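Local coordinates for uncharacterized protein (Peptoclostridium difficile 630, PDB 4YCS) that is of unknown function but is probably part of a PnrA-like substrate-binding lipoprotein of an ABC transporter, at residues 6-17 and 40-49; 84-95 and 105-114. All coordinates share one frame; numbering follows the deposited sequence.

Contact 1 of 2, residues 6-17 and 40-49; sequences SKKSVSMILDIE and NIDTNKVESD
Ser-11 and Asn-44 sit side by side on two parallel strands, 8-15 and 41-48. Ser-11 OG and Asn-44 CG each stand anti to the backbone N of their own residue (chi1 -177° and 171°). This brings Ser-11 OG within 3.0 Å of Asn-44 OD1, and the hydroxyl donates in the carbonyl plane, onto a lone pair. The backbone bond from Asn-44 N to Val-10 O is weak. The ladder is tightest just beyond, from Met-12 to Leu-14. Met-12, a selenomethionine, accepts at its O from Val-46 N at 2.8 Å, and Leu-14 N reaches Val-46 O at 2.8 Å. Ile-13 and Val-46 run alongside, pointing the same way, with CD1 of Ile-13 4.2 Å from CG1 of Val-46.

The ends are looser and open to solvent. At the start, Lys-8 N makes a weak bond to Asn-40 O at 3.3 Å. The extended Lys-7 chain crosses Asp-42 obliquely, and its NZ meets the syn side of Asp-42 OD2 at 2.8 Å, a surface salt bridge. At the far end Ile-16 lies across Glu-47 at about a right angle. Ile-16 N still donates to Ser-48 O at 3.1 Å, but from 52° above the carbonyl plane. Asp-15, still buried, and exposed Glu-17 both form salt bridges with Arg-75.

The two strands and helix 22-38 form a beta-alpha-beta unit. That helix packs on Val-10, Met-12 and Leu-14, while helix 54-62 packs on Ser-11 and Ile-13. Strand 41-48 is the sheet's outer edge within this chain, and strand 68-72 pairs with the other side of 8-15.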
loop_
_atom_site.group_PDB
_atom_site.type_symbol
_atom_site.label_atom_id
_atom_site.label_comp_id
_atom_site.label_asym_id
_atom_site.label_seq_id
_atom_site.Cartn_x
_atom_site.Cartn_y
_atom_site.Cartn_z
ATOM N N SER A 6 -6.723 -13.597 -16.161
ATOM C CA SER A 6 -5.487 -12.740 -16.245
ATOM C C SER A 6 -5.042 -12.251 -14.835
ATOM O O SER A 6 -5.793 -11.551 -14.141
ATOM C CB SER A 6 -5.742 -11.544 -17.165
ATOM O OG SER A 6 -4.526 -10.855 -17.400
ATOM N N LYS A 7 -3.842 -12.642 -14.406
ATOM C CA LYS A 7 -3.386 -12.329 -13.051
ATOM C C LYS A 7 -3.256 -10.815 -12.821
ATOM O O LYS A 7 -2.951 -10.055 -13.701
ATOM C CB LYS A 7 -2.058 -12.986 -12.731
ATOM C CG LYS A 7 -0.890 -12.367 -13.504
ATOM C CD LYS A 7 0.426 -13.058 -13.164
ATOM C CE LYS A 7 1.583 -12.358 -13.869
ATOM N NZ LYS A 7 2.848 -13.115 -13.706
ATOM N N LYS A 8 -3.532 -10.406 -11.611
ATOM C CA LYS A 8 -3.360 -9.044 -11.201
ATOM C C LYS A 8 -2.209 -9.066 -10.272
ATOM O O LYS A 8 -1.790 -10.144 -9.873
ATOM C CB LYS A 8 -4.651 -8.558 -10.565
ATOM C CG LYS A 8 -5.725 -8.438 -11.631
ATOM C CD LYS A 8 -6.672 -7.299 -11.416
ATOM C CE LYS A 8 -7.721 -7.337 -12.498
ATOM N NZ LYS A 8 -8.659 -6.201 -12.335
ATOM N N SER A 9 -1.642 -7.901 -9.972
ATOM C CA SER A 9 -0.466 -7.815 -9.119
ATOM C C SER A 9 -0.626 -6.648 -8.118
ATOM O O SER A 9 -1.212 -5.622 -8.457
ATOM C CB SER A 9 0.834 -7.661 -9.928
ATOM O OG SER A 9 0.757 -6.510 -10.752
ATOM N N VAL A 10 -0.072 -6.857 -6.922
ATOM C CA VAL A 10 -0.123 -5.888 -5.795
ATOM C C VAL A 10 1.277 -5.747 -5.230
ATOM O O VAL A 10 1.987 -6.729 -5.035
ATOM C CB VAL A 10 -1.108 -6.384 -4.702
ATOM C CG1 VAL A 10 -1.160 -5.418 -3.522
ATOM C CG2 VAL A 10 -2.482 -6.527 -5.275
ATOM N N SER A 11 1.717 -4.524 -5.004
ATOM C CA SER A 11 3.002 -4.270 -4.374
ATOM C C SER A 11 2.759 -3.513 -3.073
ATOM O O SER A 11 1.893 -2.656 -3.023
ATOM C CB SER A 11 3.885 -3.403 -5.269
ATOM O OG SER A 11 5.150 -3.246 -4.632
HETATM N N MSE A 12 3.520 -3.848 -2.046
HETATM C CA MSE A 12 3.421 -3.228 -0.746
HETATM C C MSE A 12 4.764 -2.636 -0.377
HETATM O O MSE A 12 5.778 -3.316 -0.473
HETATM C CB MSE A 12 2.979 -4.271 0.298
HETATM C CG MSE A 12 2.791 -3.689 1.678
HETATM SE SE MSE A 12 1.964 -4.992 2.913
HETATM C CE MSE A 12 0.061 -4.727 2.522
ATOM N N ILE A 13 4.766 -1.368 0.003
ATOM C CA ILE A 13 5.988 -0.651 0.437
ATOM C C ILE A 13 5.832 -0.343 1.959
ATOM O O ILE A 13 4.822 0.187 2.399
ATOM C CB ILE A 13 6.311 0.588 -0.436
ATOM C CG1 ILE A 13 7.566 1.301 0.066
ATOM C CG2 ILE A 13 5.170 1.577 -0.473
ATOM C CD1 ILE A 13 8.156 2.262 -0.936
ATOM N N LEU A 14 6.828 -0.734 2.736
ATOM C CA LEU A 14 6.815 -0.577 4.201
ATOM C C LEU A 14 7.976 0.254 4.763
ATOM O O LEU A 14 9.082 0.224 4.264
ATOM C CB LEU A 14 6.853 -1.945 4.861
ATOM C CG LEU A 14 5.765 -2.882 4.349
ATOM C CD1 LEU A 14 6.384 -3.891 3.405
ATOM C CD2 LEU A 14 5.043 -3.577 5.483
ATOM N N ASP A 15 7.658 1.019 5.800
ATOM C CA ASP A 15 8.617 1.844 6.537
ATOM C C ASP A 15 9.142 0.959 7.662
ATOM O O ASP A 15 8.383 0.563 8.546
ATOM C CB ASP A 15 7.861 3.040 7.089
ATOM C CG ASP A 15 8.729 3.982 7.946
ATOM O OD1 ASP A 15 9.964 3.767 8.048
ATOM O OD2 ASP A 15 8.134 4.966 8.474
ATOM N N ILE A 16 10.425 0.607 7.601
ATOM C CA ILE A 16 11.036 -0.282 8.610
ATOM C C ILE A 16 12.072 0.393 9.533
ATOM O O ILE A 16 12.872 -0.296 10.150
ATOM C CB ILE A 16 11.662 -1.543 7.980
ATOM C CG1 ILE A 16 12.800 -1.205 6.993
ATOM C CG2 ILE A 16 10.549 -2.377 7.372
ATOM C CD1 ILE A 16 13.641 -2.409 6.597
ATOM N N GLU A 17 12.056 1.723 9.628
ATOM C CA GLU A 17 12.917 2.428 10.591
ATOM C C GLU A 17 12.396 2.234 12.017
ATOM O O GLU A 17 11.231 2.514 12.315
ATOM C CB GLU A 17 13.009 3.919 10.281
ATOM C CG GLU A 17 13.992 4.660 11.187
ATOM C CD GLU A 17 14.380 6.029 10.665
ATOM O OE1 GLU A 17 13.491 6.772 10.226
ATOM O OE2 GLU A 17 15.577 6.370 10.705
ATOM N N ASN A 40 -6.264 -14.648 -7.574
ATOM C CA ASN A 40 -5.147 -14.922 -8.455
ATOM C C ASN A 40 -4.275 -13.677 -8.564
ATOM O O ASN A 40 -4.403 -12.857 -9.527
ATOM C CB ASN A 40 -5.672 -15.361 -9.830
ATOM C CG ASN A 40 -4.553 -15.605 -10.825
ATOM O OD1 ASN A 40 -3.399 -15.848 -10.432
ATOM N ND2 ASN A 40 -4.875 -15.486 -12.121
ATOM N N ILE A 41 -3.402 -13.481 -7.573
ATOM C CA ILE A 41 -2.599 -12.303 -7.594
ATOM C C ILE A 41 -1.140 -12.598 -7.317
ATOM O O ILE A 41 -0.806 -13.472 -6.495
ATOM C CB ILE A 41 -3.112 -11.164 -6.648
ATOM C CG1 ILE A 41 -3.156 -11.602 -5.211
ATOM C CG2 ILE A 41 -4.474 -10.679 -7.092
ATOM C CD1 ILE A 41 -3.181 -10.439 -4.223
ATOM N N ASP A 42 -0.283 -11.863 -8.017
ATOM C CA ASP A 42 1.142 -11.806 -7.709
ATOM C C ASP A 42 1.390 -10.776 -6.625
ATOM O O ASP A 42 0.720 -9.754 -6.647
ATOM C CB ASP A 42 1.930 -11.397 -8.953
ATOM C CG ASP A 42 2.000 -12.531 -9.990
ATOM O OD1 ASP A 42 1.389 -13.586 -9.729
ATOM O OD2 ASP A 42 2.683 -12.347 -11.040
ATOM N N THR A 43 2.386 -10.970 -5.764
ATOM C CA THR A 43 2.731 -9.943 -4.780
ATOM C C THR A 43 4.201 -9.610 -4.800
ATOM O O THR A 43 5.044 -10.423 -5.243
ATOM C CB THR A 43 2.321 -10.381 -3.328
ATOM O OG1 THR A 43 3.066 -11.518 -2.924
ATOM C CG2 THR A 43 0.813 -10.711 -3.307
ATOM N N ASN A 44 4.498 -8.422 -4.279
ATOM C CA ASN A 44 5.831 -7.914 -4.175
ATOM C C ASN A 44 5.881 -7.005 -2.937
ATOM O O ASN A 44 4.855 -6.389 -2.573
ATOM C CB ASN A 44 6.116 -7.157 -5.489
ATOM C CG ASN A 44 7.403 -6.369 -5.479
ATOM O OD1 ASN A 44 7.407 -5.130 -5.271
ATOM N ND2 ASN A 44 8.502 -7.052 -5.755
ATOM N N LYS A 45 7.012 -6.939 -2.272
ATOM C CA LYS A 45 7.200 -5.963 -1.210
ATOM C C LYS A 45 8.496 -5.208 -1.333
ATOM O O LYS A 45 9.478 -5.730 -1.841
ATOM C CB LYS A 45 7.112 -6.625 0.152
ATOM C CG LYS A 45 8.395 -7.308 0.612
ATOM C CD LYS A 45 8.361 -7.479 2.130
ATOM C CE LYS A 45 9.276 -8.593 2.587
ATOM N NZ LYS A 45 8.971 -8.917 3.999
ATOM N N VAL A 46 8.471 -3.961 -0.893
ATOM C CA VAL A 46 9.635 -3.101 -0.802
ATOM C C VAL A 46 9.708 -2.598 0.640
ATOM O O VAL A 46 8.685 -2.227 1.199
ATOM C CB VAL A 46 9.524 -1.920 -1.802
ATOM C CG1 VAL A 46 10.701 -0.943 -1.694
ATOM C CG2 VAL A 46 9.450 -2.486 -3.200
ATOM N N GLU A 47 10.894 -2.670 1.243
ATOM C CA GLU A 47 11.127 -2.189 2.620
ATOM C C GLU A 47 12.214 -1.111 2.646
ATOM O O GLU A 47 13.233 -1.230 1.979
ATOM C CB GLU A 47 11.551 -3.341 3.495
ATOM C CG GLU A 47 10.433 -4.314 3.780
ATOM C CD GLU A 47 10.946 -5.586 4.408
ATOM O OE1 GLU A 47 11.538 -6.402 3.677
ATOM O OE2 GLU A 47 10.756 -5.774 5.622
ATOM N N SER A 48 12.000 -0.052 3.406
ATOM C CA SER A 48 13.003 1.027 3.493
ATOM C C SER A 48 12.970 1.746 4.847
ATOM O O SER A 48 11.900 2.077 5.343
ATOM C CB SER A 48 12.776 2.034 2.357
ATOM O OG SER A 48 13.636 3.160 2.481
ATOM N N ASP A 49 14.148 1.992 5.429
ATOM C CA ASP A 49 14.257 2.853 6.617
ATOM C C ASP A 49 14.580 4.319 6.264
ATOM O O ASP A 49 14.521 5.185 7.140
ATOM C CB ASP A 49 15.266 2.282 7.650
ATOM C CG ASP A 49 16.634 1.953 7.046
ATOM O OD1 ASP A 49 16.980 2.494 5.976
ATOM O OD2 ASP A 49 17.367 1.142 7.651
#

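Contact 2 of 2, residues 84-95 and 105-114; sequences AKKYPKQQFAII and NITSISYEDN
Asn-105 plugs the loop that leads from Ala-84 into strand 91-95. Its CG lies between its own backbone nitrogen and carbonyl carbon (chi1 59°), which turns the amide back into this loop. There Asn-105 ND2 donates to Ala-84 O at 3.0 Å, with the acceptor near the amide plane. A second, weak bond runs from Asn-105 ND2 to Gln-90 O at 3.2 Å.

Strands 91-95 and 106-109 pair in parallel, with Phe-92 opposite Ile-106 and Ile-94 opposite Ser-108. Strand 106-109 is the outer strand of the sheet within this chain.

The Phe-92 ring lies alongside the Asn-105 amide, but the two planes are 85° apart. The ring edge faces Asn-105 O, which also takes Phe-92 N at 2.8 Å. Gln-90 CG lies over one ring face, offset toward the rim.

Directly across from Phe-92, on the same face, Ile-106 has CG1 beside its own backbone nitrogen. This sends Ile-106 CD1 to the CB of Ala-84, 3.7 Å away, and leaves Ile-106 CG2 to meet Ile-94 CG2 at 3.9 Å. On the other face Ile-95 crosses Asn-114 at about a right angle. Its CD1 comes to 3.3 Å from Asn-114 OD1.

A water bridges the strands near their start. It donates to Phe-92 O at 2.6 Å and, less closely, to Gln-91 OE1. It accepts from Thr-107 OG1 at 2.7 Å, and that hydroxyl also bonds Lys-126.

The chemistry is uneven. The Asn-105 amide, just before strand 106-109, holds the Ala-84 carbonyl firmly and that of Gln-90 weakly, which would limit its rotation. Asn-114 ND2 bonds Met-24 O. Its OD1 is buried without a polar partner in the model and is met by Ile-95 carbons, while the backbone bond from Ile-109 N to Ile-94 O holds the strands together there.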
loop_
_atom_site.group_PDB
_atom_site.type_symbol
_atom_site.label_atom_id
_atom_site.label_comp_id
_atom_site.label_asym_id
_atom_site.label_seq_id
_atom_site.Cartn_x
_atom_site.Cartn_y
_atom_site.Cartn_z
ATOM N N ALA A 84 1.156 10.109 -6.661
ATOM C CA ALA A 84 -0.168 9.804 -7.129
ATOM C C ALA A 84 -0.741 10.831 -8.109
ATOM O O ALA A 84 -1.567 10.475 -8.959
ATOM C CB ALA A 84 -1.103 9.645 -5.943
ATOM N N LYS A 85 -0.351 12.097 -7.950
ATOM C CA LYS A 85 -0.700 13.146 -8.911
ATOM C C LYS A 85 -0.131 12.866 -10.294
ATOM O O LYS A 85 -0.752 13.280 -11.289
ATOM C CB LYS A 85 -0.146 14.502 -8.453
ATOM C CG LYS A 85 -0.846 15.111 -7.254
ATOM C CD LYS A 85 -0.348 16.552 -7.067
ATOM C CE LYS A 85 -0.559 17.067 -5.650
ATOM N NZ LYS A 85 -1.947 17.577 -5.479
ATOM N N LYS A 86 1.028 12.178 -10.366
ATOM C CA LYS A 86 1.732 11.967 -11.649
ATOM C C LYS A 86 1.211 10.714 -12.382
ATOM O O LYS A 86 1.530 10.493 -13.565
ATOM C CB LYS A 86 3.256 11.847 -11.434
ATOM C CG LYS A 86 3.929 13.033 -10.752
ATOM C CD LYS A 86 5.465 12.919 -10.716
ATOM C CE LYS A 86 5.955 11.777 -9.826
ATOM N NZ LYS A 86 7.374 11.868 -9.332
ATOM N N TYR A 87 0.412 9.888 -11.691
ATOM C CA TYR A 87 -0.102 8.658 -12.280
ATOM C C TYR A 87 -1.588 8.505 -11.947
ATOM O O TYR A 87 -1.945 7.709 -11.060
ATOM C CB TYR A 87 0.742 7.444 -11.785
ATOM C CG TYR A 87 2.182 7.528 -12.131
ATOM C CD1 TYR A 87 2.631 7.149 -13.366
ATOM C CD2 TYR A 87 3.107 8.076 -11.251
ATOM C CE1 TYR A 87 3.965 7.289 -13.734
ATOM C CE2 TYR A 87 4.467 8.180 -11.580
ATOM C CZ TYR A 87 4.877 7.786 -12.840
ATOM O OH TYR A 87 6.179 7.843 -13.215
ATOM N N PRO A 88 -2.446 9.300 -12.612
ATOM C CA PRO A 88 -3.844 9.376 -12.206
ATOM C C PRO A 88 -4.647 8.097 -12.254
ATOM O O PRO A 88 -5.580 7.984 -11.481
ATOM C CB PRO A 88 -4.447 10.384 -13.202
ATOM C CG PRO A 88 -3.302 11.161 -13.727
ATOM C CD PRO A 88 -2.139 10.246 -13.704
ATOM N N LYS A 89 -4.333 7.177 -13.179
ATOM C CA LYS A 89 -5.015 5.871 -13.272
ATOM C C LYS A 89 -4.428 4.824 -12.294
ATOM O O LYS A 89 -4.955 3.737 -12.162
ATOM C CB LYS A 89 -4.982 5.286 -14.703
ATOM C CG LYS A 89 -6.127 5.680 -15.613
ATOM C CD LYS A 89 -7.469 5.167 -15.135
ATOM C CE LYS A 89 -8.022 4.095 -16.038
ATOM N NZ LYS A 89 -9.497 4.006 -15.874
ATOM N N GLN A 90 -3.322 5.130 -11.637
ATOM C CA GLN A 90 -2.715 4.151 -10.713
ATOM C C GLN A 90 -3.506 4.160 -9.402
ATOM O O GLN A 90 -3.769 5.223 -8.836
ATOM C CB GLN A 90 -1.289 4.479 -10.417
ATOM C CG GLN A 90 -0.613 3.548 -9.406
ATOM C CD GLN A 90 -0.520 2.128 -9.882
ATOM O OE1 GLN A 90 -0.004 1.826 -10.959
ATOM N NE2 GLN A 90 -1.045 1.229 -9.080
ATOM N N GLN A 91 -3.903 2.976 -8.949
ATOM C CA GLN A 91 -4.603 2.847 -7.679
ATOM C C GLN A 91 -3.619 2.656 -6.581
ATOM O O GLN A 91 -2.747 1.793 -6.652
ATOM C CB GLN A 91 -5.612 1.665 -7.680
ATOM C CG GLN A 91 -6.721 1.799 -8.703
ATOM C CD GLN A 91 -7.519 3.072 -8.485
ATOM O OE1 GLN A 91 -8.026 3.318 -7.377
ATOM N NE2 GLN A 91 -7.619 3.908 -9.533
ATOM N N PHE A 92 -3.808 3.431 -5.517
ATOM C CA PHE A 92 -2.995 3.335 -4.333
ATOM C C PHE A 92 -3.842 3.179 -3.056
ATOM O O PHE A 92 -5.023 3.522 -3.036
ATOM C CB PHE A 92 -2.230 4.585 -4.135
ATOM C CG PHE A 92 -1.379 5.012 -5.269
ATOM C CD1 PHE A 92 -0.027 4.681 -5.283
ATOM C CD2 PHE A 92 -1.865 5.872 -6.240
ATOM C CE1 PHE A 92 0.798 5.166 -6.268
ATOM C CE2 PHE A 92 -1.016 6.368 -7.228
ATOM C CZ PHE A 92 0.318 6.003 -7.229
ATOM N N ALA A 93 -3.202 2.661 -2.008
ATOM C CA ALA A 93 -3.792 2.547 -0.665
ATOM C C ALA A 93 -2.743 2.961 0.337
ATOM O O ALA A 93 -1.559 2.723 0.113
ATOM C CB ALA A 93 -4.284 1.147 -0.368
ATOM N N ILE A 94 -3.163 3.628 1.416
ATOM C CA ILE A 94 -2.264 3.947 2.484
ATOM C C ILE A 94 -2.856 3.469 3.807
ATOM O O ILE A 94 -4.064 3.644 4.038
ATOM C CB ILE A 94 -1.900 5.425 2.499
ATOM C CG1 ILE A 94 -0.778 5.656 3.505
ATOM C CG2 ILE A 94 -3.146 6.317 2.705
ATOM C CD1 ILE A 94 -0.156 7.050 3.425
ATOM N N ILE A 95 -2.024 2.802 4.612
ATOM C CA ILE A 95 -2.425 2.287 5.911
ATOM C C ILE A 95 -1.981 3.235 7.052
ATOM O O ILE A 95 -0.812 3.598 7.158
ATOM C CB ILE A 95 -1.891 0.904 6.136
ATOM C CG1 ILE A 95 -2.484 -0.050 5.090
ATOM C CG2 ILE A 95 -2.234 0.411 7.551
ATOM C CD1 ILE A 95 -1.707 -1.329 4.983
ATOM N N ASN A 105 -7.360 8.719 -6.309
ATOM C CA ASN A 105 -6.729 7.404 -6.548
ATOM C C ASN A 105 -6.071 6.813 -5.296
ATOM O O ASN A 105 -5.278 5.867 -5.400
ATOM C CB ASN A 105 -5.745 7.445 -7.754
ATOM C CG ASN A 105 -4.616 8.434 -7.584
ATOM O OD1 ASN A 105 -4.589 9.239 -6.664
ATOM N ND2 ASN A 105 -3.679 8.373 -8.479
ATOM N N ILE A 106 -6.380 7.368 -4.120
ATOM C CA ILE A 106 -5.794 6.872 -2.883
ATOM C C ILE A 106 -6.878 6.508 -1.893
ATOM O O ILE A 106 -7.670 7.352 -1.502
ATOM C CB ILE A 106 -4.799 7.852 -2.223
ATOM C CG1 ILE A 106 -3.657 8.209 -3.172
ATOM C CG2 ILE A 106 -4.270 7.257 -0.941
ATOM C CD1 ILE A 106 -2.564 9.107 -2.581
ATOM N N THR A 107 -6.888 5.239 -1.470
ATOM C CA THR A 107 -7.821 4.739 -0.442
ATOM C C THR A 107 -7.069 4.652 0.849
ATOM O O THR A 107 -5.980 4.075 0.900
ATOM C CB THR A 107 -8.355 3.340 -0.792
ATOM O OG1 THR A 107 -8.985 3.385 -2.063
ATOM C CG2 THR A 107 -9.362 2.861 0.221
ATOM N N SER A 108 -7.650 5.221 1.906
ATOM C CA SER A 108 -7.075 5.206 3.212
ATOM C C SER A 108 -7.652 4.038 4.019
ATOM O O SER A 108 -8.818 3.751 3.942
ATOM C CB SER A 108 -7.376 6.532 3.950
ATOM O OG SER A 108 -6.518 7.581 3.547
ATOM N N ILE A 109 -6.819 3.385 4.803
ATOM C CA ILE A 109 -7.232 2.268 5.647
ATOM C C ILE A 109 -6.699 2.503 7.062
ATOM O O ILE A 109 -5.512 2.694 7.272
ATOM C CB ILE A 109 -6.612 0.927 5.180
ATOM C CG1 ILE A 109 -6.882 0.626 3.690
ATOM C CG2 ILE A 109 -7.078 -0.210 6.084
ATOM C CD1 ILE A 109 -8.339 0.506 3.363
ATOM N N SER A 110 -7.565 2.435 8.038
ATOM C CA SER A 110 -7.134 2.635 9.422
ATOM C C SER A 110 -6.239 1.495 9.971
ATOM O O SER A 110 -6.191 0.401 9.417
ATOM C CB SER A 110 -8.352 2.733 10.282
ATOM O OG SER A 110 -9.063 1.539 10.178
ATOM N N TYR A 111 -5.552 1.758 11.074
ATOM C CA TYR A 111 -4.793 0.729 11.810
ATOM C C TYR A 111 -5.707 -0.445 12.214
ATOM O O TYR A 111 -5.262 -1.591 12.227
ATOM C CB TYR A 111 -4.125 1.361 13.053
ATOM C CG TYR A 111 -3.508 0.386 14.044
ATOM C CD1 TYR A 111 -2.199 -0.084 13.876
ATOM C CD2 TYR A 111 -4.229 -0.051 15.163
ATOM C CE1 TYR A 111 -1.632 -0.963 14.791
ATOM C CE2 TYR A 111 -3.670 -0.933 16.078
ATOM C CZ TYR A 111 -2.372 -1.381 15.885
ATOM O OH TYR A 111 -1.814 -2.254 16.786
ATOM N N GLU A 112 -6.978 -0.147 12.514
ATOM C CA GLU A 112 -7.972 -1.157 12.923
ATOM C C GLU A 112 -8.351 -2.069 11.734
ATOM O O GLU A 112 -8.292 -3.296 11.799
ATOM C CB GLU A 112 -9.218 -0.468 13.505
ATOM C CG GLU A 112 -9.082 -0.097 14.996
ATOM C CD GLU A 112 -8.007 0.954 15.297
ATOM O OE1 GLU A 112 -7.640 1.735 14.373
ATOM O OE2 GLU A 112 -7.538 1.001 16.461
ATOM N N ASP A 113 -8.713 -1.432 10.638
ATOM C CA ASP A 113 -9.099 -2.122 9.432
ATOM C C ASP A 113 -7.933 -2.946 8.854
ATOM O O ASP A 113 -8.144 -4.000 8.271
ATOM C CB ASP A 113 -9.658 -1.091 8.429
ATOM C CG ASP A 113 -11.050 -0.530 8.874
ATOM O OD1 ASP A 113 -11.689 -1.177 9.702
ATOM O OD2 ASP A 113 -11.513 0.515 8.368
ATOM N N ASN A 114 -6.705 -2.486 9.076
ATOM C CA ASN A 114 -5.491 -3.208 8.680
ATOM C C ASN A 114 -5.449 -4.654 9.203
ATOM O O ASN A 114 -4.949 -5.550 8.511
ATOM C CB ASN A 114 -4.235 -2.457 9.181
ATOM C CG ASN A 114 -2.922 -3.018 8.616
ATOM O OD1 ASN A 114 -2.810 -3.273 7.425
ATOM N ND2 ASN A 114 -1.918 -3.147 9.459
HETATM O O HOH W 1 -7.327 3.229 -4.213
#

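How the contacts relate
Both contacts belong to one parallel sheet with the order 41-48, 8-15, 68-72, 91-95, 106-109. Contact 1 pairs two strands at one edge, and contact 2 pairs the two at the other, which are joined without a helix. Strand 68-72 lies between and bonds to both. The contact centres are about 13 Å apart, and their nearest atoms about 5 Å, without touching. Helix 22-38 joins them on one side, where Ala-28 meets both Met-12 and Ile-95. Helix 54-62 does so on the other, under Ile-13 and Phe-92. A parallel sheet with helices on both faces is consistent with one lobe of a periplasmic-binding-protein fold. No ligand marks a binding site here.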